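Local coordinates for protein putative branched-chain-amino-acid aminotransferase (Thermotoga maritima MSB8, PDB 3CSW) that probably transfers the amino group of leucine, isoleucine or valine to 2-oxoglutarate, using pyridoxal 5'-phosphate as cofactor, at residues D68-P73 with P142-T147. Residues are numbered along the deposited sequence; the frame is centred on the assembly and turned at random.
With PLP (pyridoxal-5'-phosphate), chain E.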
# COMPACT_ATOMS: atom_id res chain seq x y z
N ASP A 68 22.61 3.55 -15.25
CA ASP A 68 21.77 4.65 -15.76
C ASP A 68 20.78 5.19 -14.74
O ASP A 68 20.45 6.38 -14.80
CB ASP A 68 21.03 4.23 -17.04
CG ASP A 68 21.97 4.12 -18.24
OD1 ASP A 68 23.06 4.73 -18.22
OD2 ASP A 68 21.60 3.41 -19.21
N PHE A 69 20.32 4.37 -13.80
CA PHE A 69 19.53 4.91 -12.69
C PHE A 69 20.33 6.01 -11.91
O PHE A 69 19.81 6.55 -10.94
CB PHE A 69 19.03 3.81 -11.72
CG PHE A 69 18.04 2.82 -12.34
CD1 PHE A 69 16.83 3.26 -12.90
CD2 PHE A 69 18.30 1.44 -12.34
CE1 PHE A 69 15.91 2.32 -13.47
CE2 PHE A 69 17.40 0.50 -12.91
CZ PHE A 69 16.20 0.94 -13.47
N PHE A 70 21.57 6.33 -12.34
CA PHE A 70 22.41 7.39 -11.73
C PHE A 70 23.07 8.35 -12.73
O PHE A 70 23.91 9.17 -12.32
CB PHE A 70 23.56 6.77 -10.94
CG PHE A 70 23.12 5.90 -9.82
CD1 PHE A 70 22.76 4.59 -10.06
CD2 PHE A 70 23.10 6.38 -8.52
CE1 PHE A 70 22.35 3.77 -9.03
CE2 PHE A 70 22.70 5.56 -7.48
CZ PHE A 70 22.32 4.26 -7.74
N ASN A 71 22.74 8.24 -14.02
CA ASN A 71 23.43 9.00 -15.07
C ASN A 71 24.97 8.95 -14.93
O ASN A 71 25.68 9.85 -15.37
CB ASN A 71 22.92 10.44 -15.12
CG ASN A 71 21.46 10.53 -15.53
OD1 ASN A 71 20.71 9.56 -15.37
ND2 ASN A 71 21.06 11.67 -16.07
N LEU A 72 25.45 7.87 -14.30
CA LEU A 72 26.87 7.55 -14.17
C LEU A 72 27.09 6.65 -15.37
O LEU A 72 26.54 5.55 -15.42
CB LEU A 72 27.15 6.78 -12.85
CG LEU A 72 28.43 5.96 -12.55
CD1 LEU A 72 29.68 6.83 -12.32
CD2 LEU A 72 28.22 5.01 -11.34
N PRO A 73 27.84 7.12 -16.38
CA PRO A 73 28.01 6.23 -17.52
C PRO A 73 29.03 5.15 -17.20
O PRO A 73 29.83 5.28 -16.26
CB PRO A 73 28.49 7.15 -18.64
CG PRO A 73 29.22 8.24 -17.93
CD PRO A 73 28.56 8.39 -16.56
N PRO A 142 13.11 -2.04 -8.79
CA PRO A 142 13.49 -3.41 -8.50
C PRO A 142 14.71 -3.91 -9.29
O PRO A 142 15.46 -4.74 -8.77
CB PRO A 142 12.26 -4.21 -8.92
CG PRO A 142 11.15 -3.25 -8.85
CD PRO A 142 11.70 -1.93 -9.20
N ALA A 143 14.91 -3.40 -10.51
CA ALA A 143 16.04 -3.81 -11.35
C ALA A 143 17.36 -3.10 -11.01
O ALA A 143 18.36 -3.38 -11.65
CB ALA A 143 15.70 -3.61 -12.85
N LEU A 144 17.37 -2.18 -10.05
CA LEU A 144 18.65 -1.58 -9.61
C LEU A 144 19.45 -2.59 -8.73
O LEU A 144 19.11 -2.82 -7.57
CB LEU A 144 18.43 -0.25 -8.86
CG LEU A 144 19.65 0.42 -8.18
CD1 LEU A 144 20.79 0.70 -9.18
CD2 LEU A 144 19.23 1.68 -7.44
N LYS A 145 20.50 -3.18 -9.30
CA LYS A 145 21.37 -4.10 -8.57
C LYS A 145 22.48 -3.29 -7.94
O LYS A 145 23.48 -2.99 -8.61
CB LYS A 145 22.01 -5.14 -9.47
CG LYS A 145 21.20 -6.34 -9.78
CD LYS A 145 21.98 -7.29 -10.69
CE LYS A 145 22.83 -8.27 -9.93
NZ LYS A 145 22.08 -9.54 -9.70
N ILE A 146 22.26 -2.91 -6.68
CA ILE A 146 23.16 -2.08 -5.90
C ILE A 146 23.47 -2.82 -4.57
O ILE A 146 22.60 -3.51 -4.02
CB ILE A 146 22.63 -0.63 -5.77
CG1 ILE A 146 23.76 0.30 -5.26
CG2 ILE A 146 21.36 -0.55 -4.88
CD1 ILE A 146 23.55 1.75 -5.54
N THR A 147 24.72 -2.76 -4.12
CA THR A 147 25.21 -3.59 -3.01
C THR A 147 24.54 -3.30 -1.65
O THR A 147 24.47 -4.18 -0.78
CB THR A 147 26.74 -3.45 -2.83
OG1 THR A 147 27.09 -2.06 -2.74
CG2 THR A 147 27.51 -4.14 -3.99
N1 PLP E . 17.01 -11.93 -7.74
C2 PLP E . 17.93 -11.18 -7.01
C2A PLP E . 17.40 -10.30 -5.92
C3 PLP E . 19.30 -11.26 -7.32
O3 PLP E . 20.24 -10.59 -6.57
C4 PLP E . 19.73 -12.11 -8.37
C4A PLP E . 21.20 -12.27 -8.67
O4A PLP E . 21.90 -13.06 -8.00
C5 PLP E . 18.79 -12.87 -9.08
C6 PLP E . 17.43 -12.76 -8.76
C5A PLP E . 19.21 -13.96 -10.04
O4P PLP E . 19.51 -13.40 -11.31
P PLP E . 20.53 -14.12 -12.36
O1P PLP E . 20.89 -13.13 -13.49
O2P PLP E . 19.87 -15.33 -12.95
O3P PLP E . 21.76 -14.51 -11.54
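The piece of chain that carries K145, by family resemblance the probable Schiff-base lysine of this class-IV aminotransferase, is 142-147, backed on the side remote from the cofactor by two phenylalanines just past the end of helix 56-68. K145 turns away from them; no covalent bond to PLP is made in this model, but its NZ stops 3.0 Å from PLP C4A, the aldehyde carbon. Its neighbours L144 and I146 point the other way, toward the 68-73 turn, where they meet the phenylalanine rings, carbon against carbon. The F70 and L144 side chains cross at about a right angle, with L144 CD1 in the ring plane at the edge, 3.4 Å from F70 CE1. With CG1 anti to its backbone N (chi1 -166°), I146 extends CD1 to within 3.6 Å of F70 CZ. F69 meets the chain one residue earlier, at A143 and L144, its side chain sliding past that of L144 in the opposite direction: CD2 is 3.9 Å from L144 CB, and CE2 rests near the A143-L144 peptide, 4.1 Å from A143 C. An alanine in place of F69 would strip the ring from L144 CB and from this peptide, and would probably loosen the packing behind the lysine. The turn bearing both rings is held by N71 N donating to D68 O at 3.1 Å. Around the contact, K145 N is hydrogen-bonded to S66 OG of helix 56-68, and backbone bonds join K145 to Y43 of strand 42-49 and T147 to A41 just before it. F70 also packs on V42 of that strand and on R157 of the second subunit, while L144 and I146 touch L154 and T150 of that subunit's helix 150-156.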